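Local coordinates for virulence associated protein VapB (Rhodococcus hoagii, PDB 7B1Z) that is of unknown molecular function but probably contributes, as a plasmid-encoded and probably secreted protein, to bacterial virulence, its C-terminal part forming the barrel described here, at residues 49-54 / 88-93; 70-75 / 94-99. All coordinates share one frame; numbering follows the deposited sequence.

Contact 1 of 2, residues 49-54 / 88-93; sequences TLFTSD and HIQAGA
Thr49, Leu50 and Phe51 pair in antiparallel register with Gln90, Ile89 and His88, the axes of the two strands passing 4.7 Å apart at 156°. Four backbone hydrogen bonds close the hydrogen-bonded pairs Thr49-Gln90 and Phe51-His88; the shortest, Phe51 N to His88 O at 2.8 Å, is practically straight. Between them Leu50 and Ile89 form a non-hydrogen-bonded pair and turn to the other face, the interior side, where Leu50 CD1 lies 3.9 Å from Ile89 CG1.

On the face bearing Phe51, the His88 ring leans across the strand gap. Its CG sits between backbone N and carbonyl carbon (chi1 81°), and Phe51 CD1 comes over one face of the imidazole, 3.6 Å from His88 CE1. The planes differ by 12°, yet the rings are slid well apart. Two in-plane edge contacts help fix the imidazole: His88 NE2 donates to Gln90 OE1 at 2.7 Å, and a water lies at His88 ND1 and donates to Phe51 O. Gln90 CD reaches Phe51 CE1 at 3.7 Å, obliquely to the ring. This is cross-strand pairing within the closed antiparallel barrel, joining strands 42-52 and 85-93.

Contact 2 of 2, residues 70-75 / 94-99; sequences LGTYLN and VSAVVG
Leu70 N lies 3.5 Å from Val97 O, at an angle too poor for a hydrogen bond; Leu70 itself pairs with Val98 as a non-hydrogen-bonded antiparallel pair whose side chains diverge. Within 70-75, Leu70 also closes a tight hairpin: Leu70 N donates to Tyr73 O at 2.8 Å, and Tyr73 N returns a longer bond to Leu70 O at 3.2 Å. The residues between them, Gly71 and Thr72, form the corners of a type II' turn, whose first corner is Gly71 with a phi of 76°, a value glycine adopts readily.

Gly71 makes both hydrogen bonds to the facing strand. Gly71 N reaches Val97 O at 2.8 Å, though bent to 136° at the hydrogen and well out of the carbonyl plane. The return bond, Val97 N to Gly71 O, is longer at 3.1 Å but straighter at 165°. The same Gly71 O takes a CA-H...O contact from Ala96 CA at 3.3 Å. Val98 CG2, placed beside its own backbone N, lies alongside Gly71 N at 3.9 Å.

At Thr72 the methyl branch does the touching, CG2 meeting Ala96 CB at 4.0 Å. Beyond it the chain turns away into strand 73-79: Tyr73 reaches along its own strand, and its hydroxyl OH donates in the carbonyl plane to a lone pair of Asn75 OD1.

The pairing of strand 64-70 with strand 96-109 is thus carried to its end, at the turn into strand 73-79. Both backbone bonds are tilted from their carbonyl planes and unequal in straightness, which implies a distorted pairing there. Its polar part is wholly main-chain and centred on Gly71, while the side chains add just a few methyl contacts at the surface.

Strand 85-93 ties the two contacts together: it forms half of contact 1 and leads through the corner at 94-95 into strand 96-109 of contact 2. Its other neighbour is strand 73-79, with probable hydrogen bonds from Ala93 N to Thr72 O and from Leu74 N to Ala91 O, so both contacts belong to one sheet, their centres about 15 Å apart. Contact 1 is partly buried, with Leu50 and Ile89 buried on one face and a polar-aromatic cluster on the other. Contact 2 lies at the surface, farther from the chain centre, and rests on two backbone bonds, both tilted from their carbonyl planes, at the end of the strand pairing.

Contact 1 of 2, residues 49-54 / 88-93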
ATOM      1  N   THR A  49       0.066   9.778  -3.672  1.00 21.39           N
ATOM      2  CA  THR A  49      -1.344  10.106  -3.733  1.00 22.56           C
ATOM      3  C   THR A  49      -2.166   8.832  -3.682  1.00 22.43           C
ATOM      4  O   THR A  49      -1.901   7.883  -4.431  1.00 22.91           O
ATOM      5  CB  THR A  49      -1.646  10.876  -5.013  1.00 25.01           C
ATOM      6  OG1 THR A  49      -0.882  12.085  -5.008  1.00 28.21           O
ATOM      7  CG2 THR A  49      -3.127  11.213  -5.124  1.00 29.25           C
ATOM      8  N   LEU A  50      -3.177   8.848  -2.821  1.00 21.73           N
ATOM      9  CA  LEU A  50      -4.228   7.848  -2.792  1.00 22.41           C
ATOM     10  C   LEU A  50      -5.391   8.319  -3.655  1.00 27.22           C
ATOM     11  O   LEU A  50      -5.854   9.451  -3.514  1.00 23.34           O
ATOM     12  CB  LEU A  50      -4.705   7.617  -1.358  1.00 21.03           C
ATOM     13  CG  LEU A  50      -5.997   6.808  -1.156  1.00 22.95           C
ATOM     14  CD1 LEU A  50      -5.854   5.356  -1.575  1.00 21.31           C
ATOM     15  CD2 LEU A  50      -6.418   6.861   0.309  1.00 26.00           C
ATOM     16  N   PHE A  51      -5.824   7.455  -4.565  1.00 21.97           N
ATOM     17  CA  PHE A  51      -6.982   7.672  -5.426  1.00 22.49           C
ATOM     18  C   PHE A  51      -8.086   6.693  -5.038  1.00 24.27           C
ATOM     19  O   PHE A  51      -7.888   5.472  -5.087  1.00 23.35           O
ATOM     20  CB  PHE A  51      -6.618   7.440  -6.899  1.00 23.07           C
ATOM     21  CG  PHE A  51      -5.520   8.299  -7.418  1.00 20.87           C
ATOM     22  CD1 PHE A  51      -4.195   7.905  -7.271  1.00 21.63           C
ATOM     23  CD2 PHE A  51      -5.794   9.457  -8.118  1.00 22.03           C
ATOM     24  CE1 PHE A  51      -3.171   8.700  -7.769  1.00 25.42           C
ATOM     25  CE2 PHE A  51      -4.760  10.236  -8.623  1.00 23.19           C
ATOM     26  CZ  PHE A  51      -3.458   9.846  -8.452  1.00 21.53           C
ATOM     27  N   THR A  52      -9.263   7.207  -4.687  1.00 25.12           N
ATOM     28  CA  THR A  52     -10.388   6.313  -4.447  1.00 22.79           C
ATOM     29  C   THR A  52     -11.681   7.071  -4.661  1.00 26.52           C
ATOM     30  O   THR A  52     -11.762   8.276  -4.410  1.00 25.47           O
ATOM     31  CB  THR A  52     -10.365   5.702  -3.023  1.00 24.45           C
ATOM     32  OG1 THR A  52     -11.503   4.839  -2.857  1.00 25.81           O
ATOM     33  CG2 THR A  52     -10.433   6.808  -1.965  1.00 28.18           C
ATOM     34  N   SER A  53     -12.681   6.375  -5.178  1.00 27.74           N
ATOM     35  CA  SER A  53     -13.987   7.005  -5.306  1.00 34.88           C
ATOM     36  C   SER A  53     -14.803   6.922  -4.024  1.00 29.24           C
ATOM     37  O   SER A  53     -15.857   7.571  -3.935  1.00 29.00           O
ATOM     38  CB  SER A  53     -14.773   6.378  -6.460  1.00 38.04           C
ATOM     39  OG  SER A  53     -14.965   4.996  -6.261  1.00 39.84           O
ATOM     40  N   ASP A  54     -14.345   6.166  -3.026  1.00 28.25           N
ATOM     41  CA  ASP A  54     -15.147   5.980  -1.808  1.00 31.65           C
ATOM     42  C   ASP A  54     -14.171   5.623  -0.679  1.00 30.37           C
ATOM     43  O   ASP A  54     -13.871   4.456  -0.450  1.00 29.48           O
ATOM     44  CB  ASP A  54     -16.201   4.909  -2.028  1.00 31.43           C
ATOM     45  CG  ASP A  54     -17.166   4.774  -0.886  1.00 37.46           C
ATOM     46  OD1 ASP A  54     -16.848   5.219   0.236  1.00 33.96           O
ATOM     47  OD2 ASP A  54     -18.253   4.199  -1.115  1.00 42.64           O
ATOM     48  N   HIS A  88      -6.240   3.009  -5.125  1.00 21.59           N
ATOM     49  CA  HIS A  88      -4.830   2.701  -5.284  1.00 19.45           C
ATOM     50  C   HIS A  88      -3.971   3.897  -4.918  1.00 22.19           C
ATOM     51  O   HIS A  88      -4.424   5.038  -4.923  1.00 21.00           O
ATOM     52  CB  HIS A  88      -4.534   2.234  -6.718  1.00 18.41           C
ATOM     53  CG  HIS A  88      -4.376   3.339  -7.721  1.00 18.00           C
ATOM     54  ND1 HIS A  88      -5.436   4.059  -8.247  1.00 18.84           N
ATOM     55  CD2 HIS A  88      -3.262   3.826  -8.315  1.00 19.85           C
ATOM     56  CE1 HIS A  88      -4.971   4.955  -9.103  1.00 21.04           C
ATOM     57  NE2 HIS A  88      -3.661   4.802  -9.196  1.00 20.40           N
ATOM     58  N   ILE A  89      -2.709   3.608  -4.602  1.00 20.01           N
ATOM     59  CA  ILE A  89      -1.704   4.627  -4.322  1.00 18.79           C
ATOM     60  C   ILE A  89      -0.687   4.628  -5.446  1.00 20.81           C
ATOM     61  O   ILE A  89      -0.236   3.571  -5.879  1.00 19.36           O
ATOM     62  CB  ILE A  89      -1.027   4.363  -2.964  1.00 20.12           C
ATOM     63  CG1 ILE A  89      -1.993   4.708  -1.843  1.00 21.97           C
ATOM     64  CG2 ILE A  89       0.232   5.158  -2.803  1.00 20.92           C
ATOM     65  CD1 ILE A  89      -1.562   4.145  -0.514  1.00 27.76           C
ATOM     66  N   GLN A  90      -0.306   5.819  -5.887  1.00 18.91           N
ATOM     67  CA  GLN A  90       0.858   6.033  -6.736  1.00 18.44           C
ATOM     68  C   GLN A  90       1.880   6.803  -5.906  1.00 20.26           C
ATOM     69  O   GLN A  90       1.580   7.893  -5.401  1.00 21.30           O
ATOM     70  CB  GLN A  90       0.463   6.804  -8.000  1.00 24.30           C
ATOM     71  CG  GLN A  90      -0.677   6.136  -8.739  1.00 22.38           C
ATOM     72  CD  GLN A  90      -1.067   6.778 -10.070  1.00 23.55           C
ATOM     73  OE1 GLN A  90      -1.998   6.300 -10.725  1.00 22.20           O
ATOM     74  NE2 GLN A  90      -0.396   7.856 -10.461  1.00 24.86           N
ATOM     75  N   ALA A  91       3.071   6.264  -5.750  1.00 21.04           N
ATOM     76  CA  ALA A  91       4.039   6.899  -4.873  1.00 18.54           C
ATOM     77  C   ALA A  91       5.437   6.881  -5.473  1.00 23.69           C
ATOM     78  O   ALA A  91       5.785   6.011  -6.271  1.00 21.95           O
ATOM     79  CB  ALA A  91       4.079   6.204  -3.508  1.00 24.10           C
ATOM     80  N   GLY A  92       6.236   7.853  -5.045  1.00 22.40           N
ATOM     81  CA  GLY A  92       7.669   7.846  -5.274  1.00 22.06           C
ATOM     82  C   GLY A  92       8.378   7.278  -4.062  1.00 25.96           C
ATOM     83  O   GLY A  92       8.094   7.654  -2.921  1.00 27.90           O
ATOM     84  N   ALA A  93       9.329   6.389  -4.331  1.00 25.48           N
ATOM     85  CA  ALA A  93      10.030   5.645  -3.300  1.00 23.73           C
ATOM     86  C   ALA A  93      11.472   6.100  -3.266  1.00 31.03           C
ATOM     87  O   ALA A  93      12.091   6.300  -4.314  1.00 32.03           O
ATOM     88  CB  ALA A  93       9.951   4.139  -3.558  1.00 26.23           C
TER
HETATM   89  O   HOH W   1      -8.128   4.264  -8.102  1.00 24.46           O

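Contact 2 of 2, residues 70-75 / 94-99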
ATOM      1  N   LEU A  70       8.401  -0.563  -9.021  1.00 17.23           N
ATOM      2  CA  LEU A  70       8.924  -0.260 -10.349  1.00 21.22           C
ATOM      3  C   LEU A  70      10.015   0.809 -10.195  1.00 22.59           C
ATOM      4  O   LEU A  70       9.905   1.949 -10.667  1.00 20.11           O
ATOM      5  CB  LEU A  70       7.814   0.213 -11.269  1.00 20.16           C
ATOM      6  CG  LEU A  70       6.803  -0.881 -11.592  1.00 21.95           C
ATOM      7  CD1 LEU A  70       5.450  -0.269 -11.952  1.00 23.55           C
ATOM      8  CD2 LEU A  70       7.336  -1.724 -12.699  1.00 23.27           C
ATOM      9  N   GLY A  71      11.104   0.422  -9.554  1.00 19.07           N
ATOM     10  CA  GLY A  71      12.218   1.335  -9.347  1.00 19.41           C
ATOM     11  C   GLY A  71      11.915   2.322  -8.244  1.00 20.15           C
ATOM     12  O   GLY A  71      11.709   1.919  -7.105  1.00 22.29           O
ATOM     13  N   THR A  72      11.878   3.608  -8.570  1.00 20.63           N
ATOM     14  CA  THR A  72      11.499   4.619  -7.598  1.00 20.45           C
ATOM     15  C   THR A  72      10.025   4.948  -7.696  1.00 23.07           C
ATOM     16  O   THR A  72       9.575   5.904  -7.071  1.00 24.00           O
ATOM     17  CB  THR A  72      12.379   5.854  -7.780  1.00 26.35           C
ATOM     18  OG1 THR A  72      12.309   6.329  -9.133  1.00 28.52           O
ATOM     19  CG2 THR A  72      13.806   5.478  -7.476  1.00 27.05           C
ATOM     20  N   TYR A  73       9.270   4.141  -8.429  1.00 21.72           N
ATOM     21  CA  TYR A  73       7.820   4.194  -8.445  1.00 18.36           C
ATOM     22  C   TYR A  73       7.262   2.999  -7.689  1.00 21.06           C
ATOM     23  O   TYR A  73       7.757   1.875  -7.832  1.00 21.95           O
ATOM     24  CB  TYR A  73       7.284   4.194  -9.880  1.00 18.73           C
ATOM     25  CG  TYR A  73       5.791   4.235  -9.927  1.00 19.94           C
ATOM     26  CD1 TYR A  73       5.106   5.350  -9.445  1.00 23.00           C
ATOM     27  CD2 TYR A  73       5.057   3.168 -10.398  1.00 22.10           C
ATOM     28  CE1 TYR A  73       3.752   5.403  -9.467  1.00 24.54           C
ATOM     29  CE2 TYR A  73       3.668   3.233 -10.441  1.00 23.02           C
ATOM     30  CZ  TYR A  73       3.034   4.351  -9.956  1.00 19.37           C
ATOM     31  OH  TYR A  73       1.655   4.433  -9.969  1.00 24.59           O
ATOM     32  N   LEU A  74       6.217   3.240  -6.914  1.00 17.38           N
ATOM     33  CA  LEU A  74       5.499   2.182  -6.225  1.00 17.13           C
ATOM     34  C   LEU A  74       4.007   2.357  -6.446  1.00 18.44           C
ATOM     35  O   LEU A  74       3.463   3.422  -6.157  1.00 19.10           O
ATOM     36  CB  LEU A  74       5.809   2.229  -4.726  1.00 20.92           C
ATOM     37  CG  LEU A  74       5.063   1.222  -3.869  1.00 16.41           C
ATOM     38  CD1 LEU A  74       5.422  -0.193  -4.261  1.00 19.95           C
ATOM     39  CD2 LEU A  74       5.368   1.429  -2.411  1.00 19.05           C
ATOM     40  N   ASN A  75       3.344   1.299  -6.897  1.00 17.06           N
ATOM     41  CA  ASN A  75       1.894   1.279  -7.026  1.00 18.70           C
ATOM     42  C   ASN A  75       1.329   0.304  -6.014  1.00 21.50           C
ATOM     43  O   ASN A  75       1.824  -0.819  -5.894  1.00 19.68           O
ATOM     44  CB  ASN A  75       1.478   0.880  -8.440  1.00 16.84           C
ATOM     45  CG  ASN A  75       0.081   1.323  -8.761  1.00 19.63           C
ATOM     46  OD1 ASN A  75      -0.131   2.445  -9.197  1.00 19.88           O
ATOM     47  ND2 ASN A  75      -0.885   0.453  -8.512  1.00 19.51           N
ATOM     48  N   VAL A  94      11.995   6.260  -2.053  1.00 25.66           N
ATOM     49  CA  VAL A  94      13.363   6.728  -1.893  1.00 29.26           C
ATOM     50  C   VAL A  94      14.336   5.662  -2.358  1.00 27.71           C
ATOM     51  O   VAL A  94      15.337   5.962  -3.012  1.00 32.12           O
ATOM     52  CB  VAL A  94      13.606   7.109  -0.420  1.00 34.59           C
ATOM     53  CG1 VAL A  94      15.086   7.217  -0.126  1.00 40.41           C
ATOM     54  CG2 VAL A  94      12.900   8.401  -0.077  1.00 36.56           C
ATOM     55  N   SER A  95      14.039   4.404  -2.032  1.00 25.65           N
ATOM     56  CA  SER A  95      14.915   3.270  -2.290  0.54 25.95           C
ATOM     57  C   SER A  95      14.360   2.482  -3.472  1.00 26.67           C
ATOM     58  O   SER A  95      13.251   1.954  -3.394  1.00 27.51           O
ATOM     59  CB  SER A  95      15.003   2.360  -1.065  0.54 30.42           C
ATOM     60  OG  SER A  95      15.475   3.059   0.063  0.54 28.56           O
ATOM     61  N   ALA A  96      15.139   2.377  -4.539  1.00 25.73           N
ATOM     62  CA  ALA A  96      14.657   1.686  -5.729  1.00 22.50           C
ATOM     63  C   ALA A  96      14.510   0.201  -5.458  1.00 23.58           C
ATOM     64  O   ALA A  96      15.421  -0.445  -4.939  1.00 22.22           O
ATOM     65  CB  ALA A  96      15.605   1.906  -6.910  1.00 25.33           C
ATOM     66  N   VAL A  97      13.368  -0.332  -5.858  1.00 21.26           N
ATOM     67  CA  VAL A  97      12.985  -1.723  -5.689  1.00 19.92           C
ATOM     68  C   VAL A  97      12.203  -2.139  -6.922  1.00 22.02           C
ATOM     69  O   VAL A  97      11.425  -1.352  -7.473  1.00 20.40           O
ATOM     70  CB  VAL A  97      12.132  -1.939  -4.416  1.00 19.35           C
ATOM     71  CG1 VAL A  97      11.647  -3.398  -4.345  1.00 21.63           C
ATOM     72  CG2 VAL A  97      12.924  -1.545  -3.183  1.00 27.17           C
ATOM     73  N   VAL A  98      12.355  -3.409  -7.326  1.00 17.63           N
ATOM     74  CA  VAL A  98      11.479  -3.996  -8.343  1.00 19.25           C
ATOM     75  C   VAL A  98      10.844  -5.259  -7.792  1.00 20.26           C
ATOM     76  O   VAL A  98      11.510  -6.060  -7.126  1.00 19.94           O
ATOM     77  CB  VAL A  98      12.236  -4.309  -9.648  1.00 19.51           C
ATOM     78  CG1 VAL A  98      11.315  -5.004 -10.657  1.00 21.44           C
ATOM     79  CG2 VAL A  98      12.773  -3.039 -10.244  1.00 24.08           C
ATOM     80  N   GLY A  99       9.563  -5.437  -8.063  1.00 20.91           N
ATOM     81  CA  GLY A  99       8.906  -6.688  -7.746  1.00 20.42           C
ATOM     82  C   GLY A  99       7.415  -6.528  -7.686  1.00 20.94           C
ATOM     83  O   GLY A  99       6.887  -5.432  -7.587  1.00 19.38           O
TER